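Local coordinates for protein Rik1-associated factor 1 (Schizosaccharomyces pombe, PDB 4O9D) that serves in the Clr4 methyltransferase complex, which methylates histone H3 to establish heterochromatin, this chain being the protein's WD-repeat beta-propeller part, at residues E234-L239 and F248-N253; G258-L263 and K279-A284. One frame throughout, in Å; residues are numbered along the deposited sequence.

How the interactions relate
Interaction 1 comes first along the chain and closes before interaction 2 opens; their centres lie about 5 Å apart, on the same side of the propeller's centre. Residues 234-239 and 248-253 form a hairpin of the outermost strand 235-241 and its neighbour 247-253, and residues 258-263 lie on the next strand of the same four-stranded antiparallel sheet. Residues 279-284 lead into strand 281-286, the first of the following sheet. Interaction 1 is thus made within one blade, whereas interaction 2 crosses to the next. Direct bonds tie the two together, Tyr261 to Glu234 within the blade and Thr237 OG1 to the carbonyl of Ile281 between blades, so that the hairpin is held both inside its blade and against the next one.

Interaction 1: residues E234-L239 and F248-N253; sequences EAFTSL and FVASSN
Ser252 sets its CB squarely over one face of the Phe236 ring, 3.8 Å from the ring centroid and 3° off the ring normal, a CH-pi contact with a non-hydrogen-bonded neighbour of the antiparallel hairpin. Ala250 CB meets the same ring at its edge, 3.9 Å from Phe236 CD2, and is also touched by Leu239 CD2 at 3.5 Å. Phe236, Leu239, Ala250 and Ser252 therefore share one face of the sheet. An alanine in place of Phe236 would probably open a gap over Ser252 CB and beside Ala250 CB.

Ser252 OG turns to Glu234, donating to OE1 at 2.8 Å from above the carboxylate plane, 38° out of it; Tyr261 OH of the next strand bonds the same oxygen. On the other face, Ser251 OG donates to Thr237 OG1 at 2.7 Å. Ser251 OG lies between its backbone N and carbonyl carbon (chi1 64°), and so does Thr237 OG1, which lets the two hydroxyls meet. Thr237 CG2 rests 3.5 Å from Asn253 ND2, the two side chains crossing at about a right angle.

Between the pairs Phe236-Ser252 and Ser238-Ser251 the register slips by one, a beta bulge: Thr237 N bonds to Ser251 O, while Ser251 N bonds to Ser238 O. Asn253 and Ser238 direct their polar ends to the next blade, Asn253 OD1 to Ile281 N and Ser238 OG to Ala284 N. The chemistry implies two unlike faces, one combining aromatic and methyl packing with a hydroxyl-carboxylate bond, the other using hydroxyls and an amide to bind the neighbouring blade.

Interaction 2: residues G258-L263 and K279-A284; sequences GRVYYL and KDINHA
Ile281 holds CG1 anti to its carbonyl carbon (chi1 -58°) and CD1 anti to CA, an extended branch whose end methyl reaches residues 258-260. Val260 in turn has CG1 anti to its backbone N (chi1 -174°), which places CG2 beside that N. As a result Val260 CG2 meets Ile281 CD1 at 4.0 Å, the side chains crossing at about a right angle, while CG1 meets Ala284 CB at 4.1 Å. One valine thus serves two partners, one with each methyl.

The same Ile281 CD1 lies 4.0 Å from Gly258 CA and 3.7 Å from Arg259 O. A side chain at Gly258 would point toward this methyl, and its CB would come close enough to clash. Arg259 points away from the contact; its NE donates to Tyr261 OH at 3.0 Å, in the guanidinium plane.

The strand segments approach only to 8.8 Å between axes, at 18° between their directions, a separation that fits side-chain packing between sheets. Val293 and Ser295 of strand 292-297 also touch Val260. Apolar packing of this kind, joining the third strand of one blade to the first of the next, is one of the inter-blade contacts of a WD-repeat beta-propeller.

Interaction 1: residues E234-L239 and F248-N253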
loop_
_atom_site.group_PDB
_atom_site.type_symbol
_atom_site.label_atom_id
_atom_site.label_comp_id
_atom_site.label_asym_id
_atom_site.label_seq_id
_atom_site.Cartn_x
_atom_site.Cartn_y
_atom_site.Cartn_z
ATOM N N GLU A 234 8.268 -17.463 -7.268
ATOM C CA GLU A 234 9.102 -16.379 -6.750
ATOM C C GLU A 234 8.203 -15.606 -5.772
ATOM O O GLU A 234 6.978 -15.629 -5.906
ATOM C CB GLU A 234 9.560 -15.440 -7.885
ATOM C CG GLU A 234 10.355 -16.148 -9.010
ATOM C CD GLU A 234 10.534 -15.303 -10.276
ATOM O OE1 GLU A 234 9.909 -14.221 -10.428
ATOM O OE2 GLU A 234 11.301 -15.751 -11.141
ATOM N N ALA A 235 8.810 -14.938 -4.801
ATOM C CA ALA A 235 8.066 -14.211 -3.770
ATOM C C ALA A 235 7.709 -12.825 -4.285
ATOM O O ALA A 235 8.577 -11.948 -4.408
ATOM C CB ALA A 235 8.894 -14.100 -2.499
ATOM N N PHE A 236 6.432 -12.615 -4.555
ATOM C CA PHE A 236 5.976 -11.335 -5.046
ATOM C C PHE A 236 5.832 -10.337 -3.911
ATOM O O PHE A 236 5.326 -10.662 -2.838
ATOM C CB PHE A 236 4.699 -11.489 -5.866
ATOM C CG PHE A 236 4.970 -12.036 -7.228
ATOM C CD1 PHE A 236 5.243 -13.384 -7.402
ATOM C CD2 PHE A 236 5.027 -11.200 -8.323
ATOM C CE1 PHE A 236 5.561 -13.880 -8.652
ATOM C CE2 PHE A 236 5.342 -11.695 -9.572
ATOM C CZ PHE A 236 5.608 -13.020 -9.742
ATOM N N THR A 237 6.314 -9.126 -4.180
ATOM C CA THR A 237 6.478 -8.098 -3.178
ATOM C C THR A 237 5.621 -6.871 -3.452
ATOM O O THR A 237 5.321 -6.126 -2.540
ATOM C CB THR A 237 7.966 -7.637 -3.062
ATOM O OG1 THR A 237 8.449 -7.132 -4.327
ATOM C CG2 THR A 237 8.866 -8.787 -2.601
ATOM N N SER A 238 5.208 -6.649 -4.695
ATOM C CA SER A 238 4.499 -5.415 -4.966
ATOM C C SER A 238 3.710 -5.480 -6.282
ATOM O O SER A 238 4.158 -6.091 -7.227
ATOM C CB SER A 238 5.546 -4.286 -5.016
ATOM O OG SER A 238 5.053 -3.155 -5.668
ATOM N N LEU A 239 2.544 -4.836 -6.316
ATOM C CA LEU A 239 1.645 -4.818 -7.477
ATOM C C LEU A 239 1.229 -3.389 -7.681
ATOM O O LEU A 239 0.863 -2.703 -6.706
ATOM C CB LEU A 239 0.349 -5.621 -7.196
ATOM C CG LEU A 239 0.368 -7.125 -6.986
ATOM C CD1 LEU A 239 -1.104 -7.662 -6.823
ATOM C CD2 LEU A 239 1.016 -7.849 -8.137
ATOM N N PHE A 248 -0.368 -3.553 -15.571
ATOM C CA PHE A 248 0.160 -3.440 -14.229
ATOM C C PHE A 248 1.532 -4.071 -14.159
ATOM O O PHE A 248 1.904 -4.850 -15.046
ATOM C CB PHE A 248 -0.797 -4.053 -13.196
ATOM C CG PHE A 248 -1.024 -5.552 -13.345
ATOM C CD1 PHE A 248 -1.914 -6.049 -14.284
ATOM C CD2 PHE A 248 -0.416 -6.447 -12.477
ATOM C CE1 PHE A 248 -2.133 -7.427 -14.412
ATOM C CE2 PHE A 248 -0.621 -7.804 -12.586
ATOM C CZ PHE A 248 -1.491 -8.302 -13.558
ATOM N N VAL A 249 2.306 -3.685 -13.148
ATOM C CA VAL A 249 3.582 -4.331 -12.906
ATOM C C VAL A 249 3.484 -5.097 -11.604
ATOM O O VAL A 249 2.742 -4.708 -10.706
ATOM C CB VAL A 249 4.779 -3.350 -12.803
ATOM C CG1 VAL A 249 5.173 -2.794 -14.219
ATOM C CG2 VAL A 249 4.498 -2.216 -11.786
ATOM N N ALA A 250 4.247 -6.177 -11.523
ATOM C CA ALA A 250 4.408 -6.956 -10.309
ATOM C C ALA A 250 5.878 -7.223 -10.108
ATOM O O ALA A 250 6.561 -7.619 -11.047
ATOM C CB ALA A 250 3.691 -8.251 -10.432
ATOM N N SER A 251 6.368 -7.044 -8.891
ATOM C CA SER A 251 7.777 -7.315 -8.624
ATOM C C SER A 251 7.916 -8.542 -7.733
ATOM O O SER A 251 7.066 -8.818 -6.907
ATOM C CB SER A 251 8.458 -6.104 -7.969
ATOM O OG SER A 251 7.880 -5.817 -6.671
ATOM N N SER A 252 9.012 -9.279 -7.895
ATOM C CA SER A 252 9.296 -10.382 -7.001
ATOM C C SER A 252 10.772 -10.421 -6.588
ATOM O O SER A 252 11.629 -9.847 -7.261
ATOM C CB SER A 252 8.944 -11.703 -7.699
ATOM O OG SER A 252 9.809 -11.882 -8.832
ATOM N N ASN A 253 11.039 -11.099 -5.469
ATOM C CA ASN A 253 12.395 -11.479 -5.070
ATOM C C ASN A 253 12.594 -12.955 -5.458
ATOM O O ASN A 253 11.648 -13.750 -5.356
ATOM C CB ASN A 253 12.585 -11.317 -3.550
ATOM C CG ASN A 253 12.468 -9.849 -3.082
ATOM O OD1 ASN A 253 12.623 -8.920 -3.871
ATOM N ND2 ASN A 253 12.184 -9.659 -1.804
#

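Interaction 2: residues G258-L263 and K279-A284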
loop_
_atom_site.group_PDB
_atom_site.type_symbol
_atom_site.label_atom_id
_atom_site.label_comp_id
_atom_site.label_asym_id
_atom_site.label_seq_id
_atom_site.Cartn_x
_atom_site.Cartn_y
_atom_site.Cartn_z
ATOM N N GLY A 258 16.298 -9.558 -8.041
ATOM C CA GLY A 258 14.899 -9.253 -8.161
ATOM C C GLY A 258 14.429 -9.169 -9.585
ATOM O O GLY A 258 15.183 -8.962 -10.455
ATOM N N ARG A 259 13.146 -9.314 -9.778
ATOM C CA ARG A 259 12.530 -9.170 -11.096
ATOM C C ARG A 259 11.278 -8.291 -11.079
ATOM O O ARG A 259 10.558 -8.243 -10.080
ATOM C CB ARG A 259 12.229 -10.561 -11.680
ATOM C CG ARG A 259 13.498 -11.197 -12.317
ATOM C CD ARG A 259 13.303 -12.626 -12.756
ATOM N NE ARG A 259 12.441 -12.769 -13.925
ATOM C CZ ARG A 259 12.860 -12.647 -15.176
ATOM N NH1 ARG A 259 14.125 -12.324 -15.415
ATOM N NH2 ARG A 259 12.019 -12.816 -16.186
ATOM N N VAL A 260 11.015 -7.617 -12.194
ATOM C CA VAL A 260 9.772 -6.884 -12.378
ATOM C C VAL A 260 9.103 -7.315 -13.670
ATOM O O VAL A 260 9.738 -7.374 -14.756
ATOM C CB VAL A 260 9.979 -5.344 -12.459
ATOM C CG1 VAL A 260 8.620 -4.653 -12.489
ATOM C CG2 VAL A 260 10.832 -4.838 -11.305
ATOM N N TYR A 261 7.811 -7.610 -13.558
ATOM C CA TYR A 261 7.012 -7.986 -14.714
ATOM C C TYR A 261 6.023 -6.911 -15.091
ATOM O O TYR A 261 5.470 -6.241 -14.212
ATOM C CB TYR A 261 6.240 -9.276 -14.424
ATOM C CG TYR A 261 7.145 -10.397 -14.020
ATOM C CD1 TYR A 261 7.713 -11.218 -14.976
ATOM C CD2 TYR A 261 7.435 -10.635 -12.685
ATOM C CE1 TYR A 261 8.556 -12.258 -14.617
ATOM C CE2 TYR A 261 8.272 -11.659 -12.304
ATOM C CZ TYR A 261 8.834 -12.475 -13.278
ATOM O OH TYR A 261 9.692 -13.490 -12.927
ATOM N N TYR A 262 5.791 -6.771 -16.397
ATOM C CA TYR A 262 4.759 -5.884 -16.921
ATOM C C TYR A 262 3.685 -6.785 -17.518
ATOM O O TYR A 262 3.991 -7.649 -18.348
ATOM C CB TYR A 262 5.276 -4.889 -17.997
ATOM C CG TYR A 262 4.115 -4.099 -18.554
ATOM C CD1 TYR A 262 3.590 -3.020 -17.852
ATOM C CD2 TYR A 262 3.453 -4.507 -19.717
ATOM C CE1 TYR A 262 2.474 -2.327 -18.315
ATOM C CE2 TYR A 262 2.331 -3.816 -20.194
ATOM C CZ TYR A 262 1.856 -2.720 -19.490
ATOM O OH TYR A 262 0.750 -2.026 -19.939
ATOM N N LEU A 263 2.444 -6.620 -17.067
ATOM C CA LEU A 263 1.358 -7.490 -17.498
ATOM C C LEU A 263 0.242 -6.697 -18.151
ATOM O O LEU A 263 -0.188 -5.673 -17.625
ATOM C CB LEU A 263 0.792 -8.283 -16.300
ATOM C CG LEU A 263 1.792 -9.204 -15.585
ATOM C CD1 LEU A 263 2.347 -8.583 -14.310
ATOM C CD2 LEU A 263 1.113 -10.550 -15.271
ATOM N N LYS A 279 18.397 -7.224 -4.206
ATOM C CA LYS A 279 18.047 -8.496 -3.618
ATOM C C LYS A 279 16.691 -8.453 -2.910
ATOM O O LYS A 279 16.127 -9.502 -2.606
ATOM C CB LYS A 279 19.145 -8.932 -2.650
ATOM C CG LYS A 279 19.176 -8.137 -1.371
ATOM C CD LYS A 279 20.593 -8.050 -0.819
ATOM C CE LYS A 279 20.586 -7.757 0.671
ATOM N NZ LYS A 279 21.698 -8.485 1.356
ATOM N N ASP A 280 16.159 -7.252 -2.660
ATOM C CA ASP A 280 14.861 -7.134 -2.003
ATOM C C ASP A 280 14.103 -5.942 -2.566
ATOM O O ASP A 280 14.408 -4.791 -2.232
ATOM C CB ASP A 280 15.046 -6.958 -0.486
ATOM C CG ASP A 280 13.762 -7.229 0.303
ATOM O OD1 ASP A 280 12.647 -7.186 -0.279
ATOM O OD2 ASP A 280 13.877 -7.484 1.519
ATOM N N ILE A 281 13.109 -6.198 -3.414
ATOM C CA ILE A 281 12.344 -5.098 -3.998
ATOM C C ILE A 281 11.135 -4.775 -3.105
ATOM O O ILE A 281 10.285 -5.655 -2.814
ATOM C CB ILE A 281 11.842 -5.428 -5.433
ATOM C CG1 ILE A 281 12.993 -5.777 -6.378
ATOM C CG2 ILE A 281 11.031 -4.263 -5.996
ATOM C CD1 ILE A 281 12.492 -6.061 -7.821
ATOM N N ASN A 282 11.049 -3.518 -2.669
ATOM C CA ASN A 282 9.920 -3.054 -1.856
ATOM C C ASN A 282 8.747 -2.571 -2.722
ATOM O O ASN A 282 7.589 -2.826 -2.383
ATOM C CB ASN A 282 10.320 -1.889 -0.940
ATOM C CG ASN A 282 11.239 -2.305 0.209
ATOM O OD1 ASN A 282 11.331 -3.468 0.574
ATOM N ND2 ASN A 282 11.919 -1.329 0.782
ATOM N N HIS A 283 9.037 -1.851 -3.815
ATOM C CA HIS A 283 7.974 -1.216 -4.606
ATOM C C HIS A 283 8.349 -1.145 -6.081
ATOM O O HIS A 283 9.454 -0.691 -6.423
ATOM C CB HIS A 283 7.699 0.229 -4.122
ATOM C CG HIS A 283 7.254 0.323 -2.698
ATOM N ND1 HIS A 283 5.994 -0.053 -2.292
ATOM C CD2 HIS A 283 7.908 0.733 -1.579
ATOM C CE1 HIS A 283 5.889 0.104 -0.980
ATOM N NE2 HIS A 283 7.028 0.595 -0.526
ATOM N N ALA A 284 7.425 -1.558 -6.945
ATOM C CA ALA A 284 7.562 -1.335 -8.386
ATOM C C ALA A 284 6.451 -0.402 -8.856
ATOM O O ALA A 284 5.328 -0.468 -8.322
ATOM C CB ALA A 284 7.472 -2.659 -9.127
#